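Local structure of serine--tRNA ligase, cytoplasmic (3QO8) at residues Gly424-Glu429 / Pro439-Tyr444; Gln141-Thr146 / Asn418-Asp423; Phe186-Leu191 / Ala407-Ile412. The protein attaches serine to tRNA(Ser) in two steps, activating the amino acid with ATP to Ser-AMP and then passing it to the acceptor end of the tRNA. One frame throughout, in Å; residues are numbered along the deposited sequence.

Contact 1. Residues Gly424-Glu429 / Pro439-Tyr444; sequences GLVIPE and PEFIPY. With SSA (5'-O-(N-(L-seryl)-sulfamoyl)adenosine), chain D.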
loop_
_atom_site.group_PDB
_atom_site.type_symbol
_atom_site.label_atom_id
_atom_site.label_comp_id
_atom_site.label_asym_id
_atom_site.label_seq_id
_atom_site.Cartn_x
_atom_site.Cartn_y
_atom_site.Cartn_z
ATOM N N GLY A 424 2.512 -11.822 -30.488
ATOM C CA GLY A 424 2.822 -11.471 -29.114
ATOM C C GLY A 424 3.414 -10.095 -28.902
ATOM O O GLY A 424 3.119 -9.172 -29.644
ATOM N N LEU A 425 4.242 -9.964 -27.866
ATOM C CA LEU A 425 4.769 -8.663 -27.445
ATOM C C LEU A 425 6.292 -8.621 -27.519
ATOM O O LEU A 425 6.972 -9.442 -26.907
ATOM C CB LEU A 425 4.368 -8.377 -25.990
ATOM C CG LEU A 425 4.825 -6.998 -25.500
ATOM C CD1 LEU A 425 3.888 -5.944 -26.077
ATOM C CD2 LEU A 425 4.874 -6.920 -23.968
ATOM N N VAL A 426 6.826 -7.656 -28.254
ATOM C CA VAL A 426 8.263 -7.405 -28.225
ATOM C C VAL A 426 8.613 -6.688 -26.899
ATOM O O VAL A 426 7.920 -5.774 -26.483
ATOM C CB VAL A 426 8.695 -6.551 -29.445
ATOM C CG1 VAL A 426 10.123 -6.035 -29.275
ATOM C CG2 VAL A 426 8.558 -7.354 -30.737
ATOM N N ILE A 427 9.671 -7.120 -26.221
ATOM C CA ILE A 427 10.081 -6.465 -24.979
ATOM C C ILE A 427 10.990 -5.276 -25.305
ATOM O O ILE A 427 11.996 -5.436 -26.001
ATOM C CB ILE A 427 10.836 -7.450 -24.047
ATOM C CG1 ILE A 427 9.956 -8.664 -23.697
ATOM C CG2 ILE A 427 11.339 -6.741 -22.791
ATOM C CD1 ILE A 427 8.700 -8.358 -22.908
ATOM N N PRO A 428 10.644 -4.075 -24.816
ATOM C CA PRO A 428 11.514 -2.927 -25.102
ATOM C C PRO A 428 12.971 -3.231 -24.720
ATOM O O PRO A 428 13.229 -3.745 -23.638
ATOM C CB PRO A 428 10.937 -1.824 -24.215
ATOM C CG PRO A 428 9.448 -2.171 -24.138
ATOM C CD PRO A 428 9.399 -3.683 -24.122
ATOM N N GLU A 429 13.914 -2.915 -25.597
ATOM C CA GLU A 429 15.306 -3.298 -25.359
ATOM C C GLU A 429 15.855 -2.890 -23.987
ATOM O O GLU A 429 16.474 -3.706 -23.322
ATOM C CB GLU A 429 16.223 -2.807 -26.483
ATOM C CG GLU A 429 17.536 -3.576 -26.592
ATOM C CD GLU A 429 18.550 -3.178 -25.531
ATOM O OE1 GLU A 429 18.459 -2.044 -25.008
ATOM O OE2 GLU A 429 19.440 -4.003 -25.221
ATOM N N PRO A 439 14.171 -11.850 -21.998
ATOM C CA PRO A 439 13.463 -12.169 -23.242
ATOM C C PRO A 439 13.420 -10.964 -24.183
ATOM O O PRO A 439 13.343 -9.831 -23.725
ATOM C CB PRO A 439 12.049 -12.513 -22.760
ATOM C CG PRO A 439 11.901 -11.779 -21.454
ATOM C CD PRO A 439 13.278 -11.837 -20.827
ATOM N N GLU A 440 13.468 -11.207 -25.490
ATOM C CA GLU A 440 13.324 -10.128 -26.452
ATOM C C GLU A 440 11.868 -10.033 -26.907
ATOM O O GLU A 440 11.451 -9.038 -27.505
ATOM C CB GLU A 440 14.233 -10.368 -27.664
ATOM C CG GLU A 440 15.715 -10.469 -27.329
ATOM C CD GLU A 440 16.535 -10.940 -28.515
ATOM O OE1 GLU A 440 15.942 -11.540 -29.432
ATOM O OE2 GLU A 440 17.764 -10.709 -28.535
ATOM N N PHE A 441 11.107 -11.086 -26.624
ATOM C CA PHE A 441 9.754 -11.234 -27.145
ATOM C C PHE A 441 9.038 -12.231 -26.265
ATOM O O PHE A 441 9.637 -13.198 -25.819
ATOM C CB PHE A 441 9.802 -11.766 -28.586
ATOM C CG PHE A 441 8.471 -12.263 -29.115
ATOM C CD1 PHE A 441 7.561 -11.387 -29.696
ATOM C CD2 PHE A 441 8.143 -13.609 -29.048
ATOM C CE1 PHE A 441 6.339 -11.847 -30.195
ATOM C CE2 PHE A 441 6.924 -14.079 -29.545
ATOM C CZ PHE A 441 6.024 -13.193 -30.125
ATOM N N ILE A 442 7.762 -11.988 -25.994
ATOM C CA ILE A 442 6.959 -12.963 -25.271
ATOM C C ILE A 442 5.666 -13.245 -26.035
ATOM O O ILE A 442 5.003 -12.318 -26.512
ATOM C CB ILE A 442 6.683 -12.523 -23.816
ATOM C CG1 ILE A 442 5.907 -11.213 -23.759
ATOM C CG2 ILE A 442 8.010 -12.393 -23.038
ATOM C CD1 ILE A 442 5.520 -10.788 -22.310
ATOM N N PRO A 443 5.321 -14.533 -26.182
ATOM C CA PRO A 443 4.192 -14.924 -27.033
ATOM C C PRO A 443 2.836 -14.727 -26.379
ATOM O O PRO A 443 2.720 -14.801 -25.159
ATOM C CB PRO A 443 4.440 -16.418 -27.267
ATOM C CG PRO A 443 5.174 -16.859 -26.039
ATOM C CD PRO A 443 6.066 -15.701 -25.680
ATOM N N TYR A 444 1.821 -14.469 -27.202
ATOM C CA TYR A 444 0.445 -14.517 -26.740
ATOM C C TYR A 444 0.178 -15.939 -26.290
ATOM O O TYR A 444 0.627 -16.892 -26.925
ATOM C CB TYR A 444 -0.515 -14.135 -27.864
ATOM C CG TYR A 444 -0.522 -12.654 -28.188
ATOM C CD1 TYR A 444 -0.300 -11.704 -27.194
ATOM C CD2 TYR A 444 -0.733 -12.210 -29.486
ATOM C CE1 TYR A 444 -0.305 -10.355 -27.489
ATOM C CE2 TYR A 444 -0.736 -10.859 -29.792
ATOM C CZ TYR A 444 -0.524 -9.939 -28.782
ATOM O OH TYR A 444 -0.526 -8.599 -29.076
HETATM N N10 SSA D . 18.246 5.238 -32.140
HETATM C CA SSA D . 18.111 3.805 -31.958
HETATM C CB SSA D . 18.816 3.404 -30.665
HETATM O OG SSA D . 18.634 2.005 -30.416
HETATM C C9 SSA D . 16.653 3.439 -31.889
HETATM O O9 SSA D . 16.309 2.274 -31.787
HETATM N N8 SSA D . 15.783 4.448 -31.937
HETATM S S1 SSA D . 14.213 4.206 -31.697
HETATM O O1S SSA D . 13.574 5.477 -31.496
HETATM O O2S SSA D . 13.645 3.534 -32.836
HETATM O "O5'" SSA D . 14.031 3.315 -30.455
HETATM C "C5'" SSA D . 14.070 3.854 -29.135
HETATM C "C4'" SSA D . 14.282 2.700 -28.161
HETATM O "O4'" SSA D . 13.094 1.914 -28.027
HETATM C "C3'" SSA D . 15.361 1.747 -28.649
HETATM O "O3'" SSA D . 16.619 2.038 -28.032
HETATM C "C2'" SSA D . 14.880 0.374 -28.238
HETATM O "O2'" SSA D . 15.445 0.016 -26.979
HETATM C "C1'" SSA D . 13.379 0.513 -28.077
HETATM N N9 SSA D . 12.754 -0.121 -29.261
HETATM C C8 SSA D . 12.208 0.500 -30.323
HETATM N N7 SSA D . 11.764 -0.444 -31.188
HETATM C C5 SSA D . 12.042 -1.656 -30.660
HETATM C C6 SSA D . 11.827 -2.963 -31.078
HETATM N N6 SSA D . 11.213 -3.231 -32.260
HETATM N N1 SSA D . 12.245 -3.977 -30.286
HETATM C C2 SSA D . 12.850 -3.739 -29.114
HETATM N N3 SSA D . 13.066 -2.489 -28.686
HETATM C C4 SSA D . 12.674 -1.439 -29.446
#
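Leu-425 and Ile-442 form an antiparallel hydrogen-bonded pair: Leu-425 N gives to Ile-442 O at 2.8 Å (177° at the hydrogen), and Ile-442 N returns a bond to Leu-425 O. Here 424-426 is the middle strand of a three-stranded antiparallel sheet, between 420-421 and 441-443. The bond from Ile-427 N to Glu-440 O, 2.9 Å, carries the pairing one residue into the loop, its donor 54° out of the carbonyl plane. Packing is tightest around Gly-424. Its CA makes a CH-pi contact over the centre of the Tyr-444 ring, 3.4 Å from the centroid and 1° off the normal, while Phe-441 CE1 comes in obliquely, 3.6 Å from Gly-424 C. Lack of a CB leaves room for Ile-442 O and the Phe-441 ring, and the backbone angles also suit glycine alone. On the Leu-425 face apolar contacts are wider: Ile-427 CD1 meets Ile-442 CD1 at 4.0 Å, the chains crossing at about a right angle. The solvent side is loose: Pro-443 is exposed, and the exposed Glu-440 starts its side chain away from the partner segment. Past the strand, Glu-429 N donates to N3 of the ligand adenine at 3.2 Å, away from the serine and ATP sites. The pairing probably helps set the course of this segment, whose main-chain N-H at N3 is consistent with the base being contacted by backbone as well as by Val-426.

Contact 2. Residues Gln141-Thr146 / Asn418-Asp423; sequences QIAAAT and NYQKED. With SSA (5'-O-(N-(L-seryl)-sulfamoyl)adenosine), chain D.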
loop_
_atom_site.group_PDB
_atom_site.type_symbol
_atom_site.label_atom_id
_atom_site.label_comp_id
_atom_site.label_asym_id
_atom_site.label_seq_id
_atom_site.Cartn_x
_atom_site.Cartn_y
_atom_site.Cartn_z
ATOM N N GLN A 141 -2.670 4.165 -36.389
ATOM C CA GLN A 141 -3.039 2.905 -35.740
ATOM C C GLN A 141 -2.015 1.802 -35.990
ATOM O O GLN A 141 -2.351 0.709 -36.450
ATOM C CB GLN A 141 -4.444 2.439 -36.161
ATOM C CG GLN A 141 -5.056 1.502 -35.104
ATOM C CD GLN A 141 -6.402 0.918 -35.505
ATOM O OE1 GLN A 141 -7.043 1.384 -36.447
ATOM N NE2 GLN A 141 -6.834 -0.113 -34.780
ATOM N N ILE A 142 -0.759 2.110 -35.698
ATOM C CA ILE A 142 0.360 1.222 -35.958
ATOM C C ILE A 142 1.246 1.227 -34.712
ATOM O O ILE A 142 1.606 2.294 -34.206
ATOM C CB ILE A 142 1.216 1.731 -37.148
ATOM C CG1 ILE A 142 0.407 1.772 -38.453
ATOM C CG2 ILE A 142 2.503 0.906 -37.285
ATOM C CD1 ILE A 142 0.072 0.420 -39.016
ATOM N N ALA A 143 1.591 0.044 -34.212
ATOM C CA ALA A 143 2.475 -0.059 -33.055
ATOM C C ALA A 143 3.826 0.556 -33.408
ATOM O O ALA A 143 4.488 0.111 -34.343
ATOM C CB ALA A 143 2.635 -1.516 -32.644
ATOM N N ALA A 144 4.245 1.572 -32.660
ATOM C CA ALA A 144 5.426 2.337 -33.050
ATOM C C ALA A 144 6.712 1.508 -33.144
ATOM O O ALA A 144 7.526 1.707 -34.047
ATOM C CB ALA A 144 5.622 3.538 -32.120
ATOM N N ALA A 145 6.888 0.568 -32.224
ATOM C CA ALA A 145 8.148 -0.144 -32.122
ATOM C C ALA A 145 8.267 -1.288 -33.119
ATOM O O ALA A 145 9.363 -1.635 -33.540
ATOM C CB ALA A 145 8.356 -0.655 -30.682
ATOM N N THR A 146 7.144 -1.885 -33.487
ATOM C CA THR A 146 7.173 -3.081 -34.321
ATOM C C THR A 146 6.691 -2.838 -35.747
ATOM O O THR A 146 6.952 -3.644 -36.647
ATOM C CB THR A 146 6.296 -4.186 -33.726
ATOM O OG1 THR A 146 4.936 -3.744 -33.717
ATOM C CG2 THR A 146 6.741 -4.512 -32.305
ATOM N N ASN A 418 2.144 -0.267 -28.222
ATOM C CA ASN A 418 3.212 0.058 -29.175
ATOM C C ASN A 418 4.209 -1.070 -29.480
ATOM O O ASN A 418 5.005 -0.961 -30.405
ATOM C CB ASN A 418 3.962 1.318 -28.726
ATOM C CG ASN A 418 3.185 2.590 -29.029
ATOM O OD1 ASN A 418 2.982 2.929 -30.194
ATOM N ND2 ASN A 418 2.750 3.303 -27.979
ATOM N N TYR A 419 4.170 -2.144 -28.700
ATOM C CA TYR A 419 5.139 -3.226 -28.867
ATOM C C TYR A 419 4.458 -4.522 -29.263
ATOM O O TYR A 419 5.100 -5.561 -29.344
ATOM C CB TYR A 419 6.012 -3.409 -27.612
ATOM C CG TYR A 419 7.194 -2.463 -27.569
ATOM C CD1 TYR A 419 7.040 -1.141 -27.161
ATOM C CD2 TYR A 419 8.463 -2.888 -27.946
ATOM C CE1 TYR A 419 8.121 -0.261 -27.130
ATOM C CE2 TYR A 419 9.558 -2.013 -27.920
ATOM C CZ TYR A 419 9.372 -0.700 -27.511
ATOM O OH TYR A 419 10.442 0.179 -27.480
ATOM N N GLN A 420 3.159 -4.447 -29.529
ATOM C CA GLN A 420 2.407 -5.616 -29.949
ATOM C C GLN A 420 2.764 -5.982 -31.380
ATOM O O GLN A 420 3.161 -5.131 -32.175
ATOM C CB GLN A 420 0.892 -5.369 -29.848
ATOM C CG GLN A 420 0.317 -4.442 -30.918
ATOM C CD GLN A 420 -1.175 -4.197 -30.723
ATOM O OE1 GLN A 420 -1.993 -5.087 -30.959
ATOM N NE2 GLN A 420 -1.530 -2.999 -30.264
ATOM N N LYS A 421 2.639 -7.259 -31.694
ATOM C CA LYS A 421 2.651 -7.702 -33.081
ATOM C C LYS A 421 1.735 -8.920 -33.150
ATOM O O LYS A 421 1.054 -9.230 -32.174
ATOM C CB LYS A 421 4.075 -7.986 -33.562
ATOM C CG LYS A 421 4.736 -9.156 -32.889
ATOM C CD LYS A 421 6.247 -9.046 -32.988
ATOM C CE LYS A 421 6.713 -8.877 -34.412
ATOM N NZ LYS A 421 8.188 -8.665 -34.458
ATOM N N GLU A 422 1.694 -9.606 -34.285
ATOM C CA GLU A 422 0.635 -10.590 -34.510
ATOM C C GLU A 422 0.598 -11.711 -33.469
ATOM O O GLU A 422 -0.473 -12.101 -33.009
ATOM C CB GLU A 422 0.735 -11.185 -35.922
ATOM C CG GLU A 422 -0.331 -12.240 -36.217
ATOM C CD GLU A 422 -0.201 -12.836 -37.612
ATOM O OE1 GLU A 422 -0.495 -12.121 -38.599
ATOM O OE2 GLU A 422 0.199 -14.016 -37.719
ATOM N N ASP A 423 1.775 -12.211 -33.103
ATOM C CA ASP A 423 1.911 -13.397 -32.260
ATOM C C ASP A 423 2.344 -13.094 -30.817
ATOM O O ASP A 423 2.547 -14.009 -30.015
ATOM C CB ASP A 423 2.912 -14.369 -32.897
ATOM C CG ASP A 423 4.220 -13.686 -33.313
ATOM O OD1 ASP A 423 5.232 -14.397 -33.519
ATOM O OD2 ASP A 423 4.243 -12.441 -33.433
HETATM N N10 SSA D . 18.246 5.238 -32.140
HETATM C CA SSA D . 18.111 3.805 -31.958
HETATM C CB SSA D . 18.816 3.404 -30.665
HETATM O OG SSA D . 18.634 2.005 -30.416
HETATM C C9 SSA D . 16.653 3.439 -31.889
HETATM O O9 SSA D . 16.309 2.274 -31.787
HETATM N N8 SSA D . 15.783 4.448 -31.937
HETATM S S1 SSA D . 14.213 4.206 -31.697
HETATM O O1S SSA D . 13.574 5.477 -31.496
HETATM O O2S SSA D . 13.645 3.534 -32.836
HETATM O "O5'" SSA D . 14.031 3.315 -30.455
HETATM C "C5'" SSA D . 14.070 3.854 -29.135
HETATM C "C4'" SSA D . 14.282 2.700 -28.161
HETATM O "O4'" SSA D . 13.094 1.914 -28.027
HETATM C "C3'" SSA D . 15.361 1.747 -28.649
HETATM O "O3'" SSA D . 16.619 2.038 -28.032
HETATM C "C2'" SSA D . 14.880 0.374 -28.238
HETATM O "O2'" SSA D . 15.445 0.016 -26.979
HETATM C "C1'" SSA D . 13.379 0.513 -28.077
HETATM N N9 SSA D . 12.754 -0.121 -29.261
HETATM C C8 SSA D . 12.208 0.500 -30.323
HETATM N N7 SSA D . 11.764 -0.444 -31.188
HETATM C C5 SSA D . 12.042 -1.656 -30.660
HETATM C C6 SSA D . 11.827 -2.963 -31.078
HETATM N N6 SSA D . 11.213 -3.231 -32.260
HETATM N N1 SSA D . 12.245 -3.977 -30.286
HETATM C C2 SSA D . 12.850 -3.739 -29.114
HETATM N N3 SSA D . 13.066 -2.489 -28.686
HETATM C C4 SSA D . 12.674 -1.439 -29.446
#
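Thr-146 OG1 is held twice: it donates to Gln-420 O at 2.7 Å, tilted 21° from the carbonyl plane, and is also hydrogen-bonded to Ala-148 N. A chi1 of 64° sets OG1 between the backbone N and the carbonyl carbon, while the other branch, CG2, rests 3.5 Å from Tyr-419 O. Just before it in the loop, two backbone donors go to different oxygens of Asn-418. Ala-144 N lies in the amide plane on a lone pair of Asn-418 OD1 at 3.1 Å, and Ala-145 N bonds the main-chain Asn-418 O at 3.0 Å. The amide is kept from rotating by its other end, since Asn-418 ND2 binds Trp-357 O and Cys-414 O. Ala-145 CB sits over the centre of the Tyr-419 ring, 3.3 Å from the centroid, a close CH-pi contact; the phenol itself is tied through OH to Leu-330 O, and the ligand's adenosine approaches the ring at its edge. The loop after strand 126-131 is thereby joined to the end of helix 408-419, the motif 3 helix of the class II core. Together they line a second ligand pocket, separate from the catalytic one, where Ala-145 O accepts from adenine N6 at 2.8 Å.

Contact 3. Residues Phe186-Leu191 / Ala407-Ile412; sequences FLNQAL and ATERTI. With SSA (5'-O-(N-(L-seryl)-sulfamoyl)adenosine), chain B.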
loop_
_atom_site.group_PDB
_atom_site.type_symbol
_atom_site.label_atom_id
_atom_site.label_comp_id
_atom_site.label_asym_id
_atom_site.label_seq_id
_atom_site.Cartn_x
_atom_site.Cartn_y
_atom_site.Cartn_z
ATOM N N PHE A 186 6.767 -8.940 -14.018
ATOM C CA PHE A 186 8.151 -8.667 -14.426
ATOM C C PHE A 186 8.300 -7.310 -15.133
ATOM O O PHE A 186 9.283 -6.591 -14.931
ATOM C CB PHE A 186 8.691 -9.782 -15.323
ATOM C CG PHE A 186 8.999 -11.071 -14.590
ATOM C CD1 PHE A 186 9.513 -11.055 -13.308
ATOM C CD2 PHE A 186 8.777 -12.299 -15.202
ATOM C CE1 PHE A 186 9.816 -12.241 -12.640
ATOM C CE2 PHE A 186 9.075 -13.498 -14.537
ATOM C CZ PHE A 186 9.586 -13.464 -13.260
ATOM N N LEU A 187 7.320 -6.951 -15.953
ATOM C CA LEU A 187 7.374 -5.660 -16.637
ATOM C C LEU A 187 7.217 -4.507 -15.652
ATOM O O LEU A 187 7.862 -3.477 -15.790
ATOM C CB LEU A 187 6.286 -5.558 -17.711
ATOM C CG LEU A 187 6.618 -6.248 -19.037
ATOM C CD1 LEU A 187 5.363 -6.475 -19.864
ATOM C CD2 LEU A 187 7.663 -5.447 -19.806
ATOM N N ASN A 188 6.314 -4.664 -14.692
ATOM C CA ASN A 188 6.129 -3.636 -13.680
ATOM C C ASN A 188 7.418 -3.410 -12.883
ATOM O O ASN A 188 7.864 -2.277 -12.721
ATOM C CB ASN A 188 4.964 -3.987 -12.760
ATOM C CG ASN A 188 4.385 -2.768 -12.078
ATOM O OD1 ASN A 188 3.914 -1.831 -12.737
ATOM N ND2 ASN A 188 4.376 -2.785 -10.762
ATOM N N GLN A 189 8.032 -4.500 -12.420
ATOM C CA GLN A 189 9.309 -4.413 -11.714
ATOM C C GLN A 189 10.412 -3.834 -12.598
ATOM O O GLN A 189 11.244 -3.051 -12.133
ATOM C CB GLN A 189 9.712 -5.788 -11.165
ATOM C CG GLN A 189 8.875 -6.222 -9.955
ATOM C CD GLN A 189 9.026 -5.273 -8.785
ATOM O OE1 GLN A 189 8.048 -4.745 -8.257
ATOM N NE2 GLN A 189 10.259 -5.055 -8.368
ATOM N N ALA A 190 10.423 -4.230 -13.872
ATOM C CA ALA A 190 11.397 -3.709 -14.815
ATOM C C ALA A 190 11.311 -2.189 -14.866
ATOM O O ALA A 190 12.324 -1.505 -14.794
ATOM C CB ALA A 190 11.186 -4.324 -16.240
ATOM N N LEU A 191 10.099 -1.657 -15.009
ATOM C CA LEU A 191 9.937 -0.198 -15.069
ATOM C C LEU A 191 10.356 0.492 -13.771
ATOM O O LEU A 191 10.992 1.545 -13.792
ATOM C CB LEU A 191 8.501 0.183 -15.423
ATOM C CG LEU A 191 8.221 0.011 -16.921
ATOM C CD1 LEU A 191 6.742 -0.012 -17.169
ATOM C CD2 LEU A 191 8.903 1.140 -17.702
ATOM N N ALA A 407 4.603 6.358 -14.129
ATOM C CA ALA A 407 3.529 5.639 -13.463
ATOM C C ALA A 407 3.503 4.287 -14.155
ATOM O O ALA A 407 3.162 4.193 -15.332
ATOM C CB ALA A 407 2.216 6.365 -13.642
ATOM N N THR A 408 3.911 3.236 -13.452
ATOM C CA THR A 408 4.355 2.040 -14.162
ATOM C C THR A 408 3.231 1.249 -14.855
ATOM O O THR A 408 3.396 0.801 -15.995
ATOM C CB THR A 408 5.212 1.113 -13.251
ATOM O OG1 THR A 408 4.430 0.703 -12.126
ATOM C CG2 THR A 408 6.452 1.878 -12.723
ATOM N N GLU A 409 2.111 1.048 -14.175
ATOM C CA GLU A 409 1.018 0.301 -14.799
ATOM C C GLU A 409 0.531 1.034 -16.068
ATOM O O GLU A 409 0.291 0.404 -17.101
ATOM C CB GLU A 409 -0.142 0.071 -13.827
ATOM C CG GLU A 409 0.073 -1.154 -12.865
ATOM C CD GLU A 409 0.892 -0.827 -11.616
ATOM O OE1 GLU A 409 1.317 0.329 -11.451
ATOM O OE2 GLU A 409 1.123 -1.749 -10.792
ATOM N N ARG A 410 0.387 2.355 -15.994
ATOM C CA ARG A 410 -0.064 3.103 -17.179
ATOM C C ARG A 410 1.001 3.112 -18.277
ATOM O O ARG A 410 0.691 3.020 -19.472
ATOM C CB ARG A 410 -0.518 4.530 -16.842
ATOM C CG ARG A 410 -1.123 5.237 -18.069
ATOM C CD ARG A 410 -1.685 6.628 -17.751
ATOM N NE ARG A 410 -2.841 6.528 -16.868
ATOM C CZ ARG A 410 -3.610 7.559 -16.544
ATOM N NH1 ARG A 410 -3.357 8.763 -17.058
ATOM N NH2 ARG A 410 -4.641 7.377 -15.728
ATOM N N THR A 411 2.266 3.197 -17.877
ATOM C CA THR A 411 3.351 3.082 -18.838
ATOM C C THR A 411 3.348 1.708 -19.513
ATOM O O THR A 411 3.621 1.599 -20.693
ATOM C CB THR A 411 4.720 3.364 -18.187
ATOM O OG1 THR A 411 4.756 4.738 -17.792
ATOM C CG2 THR A 411 5.852 3.105 -19.172
ATOM N N ILE A 412 3.043 0.657 -18.758
ATOM C CA ILE A 412 2.894 -0.662 -19.359
ATOM C C ILE A 412 1.816 -0.635 -20.436
ATOM O O ILE A 412 2.003 -1.185 -21.527
ATOM C CB ILE A 412 2.558 -1.746 -18.321
ATOM C CG1 ILE A 412 3.806 -2.079 -17.480
ATOM C CG2 ILE A 412 2.015 -3.005 -19.040
ATOM C CD1 ILE A 412 3.532 -2.975 -16.238
HETATM N N10 SSA B . 3.196 13.966 -8.173
HETATM C CA SSA B . 2.625 14.343 -9.465
HETATM C CB SSA B . 3.619 14.039 -10.585
HETATM O OG SSA B . 3.753 12.615 -10.768
HETATM C C9 SSA B . 1.338 13.605 -9.703
HETATM O O9 SSA B . 0.946 12.735 -8.935
HETATM N N8 SSA B . 0.662 13.950 -10.794
HETATM S S1 SSA B . -0.554 13.085 -11.378
HETATM O O1S SSA B . -1.730 13.138 -10.557
HETATM O O2S SSA B . -0.852 13.559 -12.689
HETATM O "O5'" SSA B . -0.113 11.617 -11.529
HETATM C "C5'" SSA B . 1.074 11.278 -12.225
HETATM C "C4'" SSA B . 0.780 10.136 -13.203
HETATM O "O4'" SSA B . 0.287 8.956 -12.558
HETATM C "C3'" SSA B . -0.283 10.467 -14.227
HETATM O "O3'" SSA B . 0.273 11.292 -15.262
HETATM C "C2'" SSA B . -0.672 9.072 -14.700
HETATM O "O2'" SSA B . 0.303 8.569 -15.634
HETATM C "C1'" SSA B . -0.575 8.231 -13.427
HETATM N N9 SSA B . -1.905 8.094 -12.800
HETATM C C8 SSA B . -2.623 9.061 -12.206
HETATM N N7 SSA B . -3.788 8.531 -11.775
HETATM C C5 SSA B . -3.780 7.225 -12.101
HETATM C C6 SSA B . -4.678 6.194 -11.908
HETATM N N6 SSA B . -5.844 6.448 -11.274
HETATM N N1 SSA B . -4.373 4.954 -12.358
HETATM C C2 SSA B . -3.214 4.724 -12.986
HETATM N N3 SSA B . -2.320 5.702 -13.177
HETATM C C4 SSA B . -2.593 6.958 -12.753
#
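The long helix of class II motif 1, helix 183-200, crosses the start of the motif 3 helix, 408-419, where Asn-188 and Leu-191 meet Thr-408 and Ile-412; the axes of the two short segments approach to 9.4 Å at 115°. Thr-408 OG1 donates to Asn-188 OD1 at 2.7 Å, 36° out of the amide plane, the two side chains crossing at about a right angle. Asn-188 CG lies anti to the backbone N (chi1 -157°), and the amide beyond it reaches Thr-408. Its ND2 goes to Glu-299 OE1, and Glu-409 OE1 binds Glu-299 N; Asn-188, Thr-408, Glu-409 and Glu-299 form one buried polar cluster. Beside it, the packing is mainly apolar: Leu-191 CD1 fits 3.6 Å from Ile-412 CG1 and 3.8 Å from Thr-411 CG2. The Ile-412 CD1 methyl packs on the backbone, 3.6 Å from Asn-188 N. On helix 183-200, Gln-189 bonds Asn-193 of the second subunit. One guanidinium face of Arg-410 takes C2' of the active-site ligand at an offset, while NE and NH1 bond Phe-293 O and Glu-366 O. A buried amide whose oxygen and nitrogen both have partners implies a fixed orientation, and it ties the dimer-forming helix to the helix that carries the ligand-contacting arginine.

Contacts 1 and 2 share one three-stranded sheet and one ligand, the chain D seryl-sulfamoyl-adenosine; their centres are 11 Å apart. They are joined by a probable hydrogen bond from Val-426 N to Tyr-419 O (2.9 Å) and by another from Tyr-444 N to Asp-423 O. In contact 3, Ala-407 and Arg-410 touch the second ligand, chain B, which is also hydrogen-bonded to Glu-248, Arg-279, Val-295 and Thr-404, residues consistent with the serine and ATP sites. Helix 408-419 connects the two sites, although contacts 2 and 3 do not touch, their nearest atoms about 7 Å and centres 18 Å apart. Contact 1 reaches contact 3 through Leu-425 CD2 and Leu-187 CD1, 4.2 Å apart.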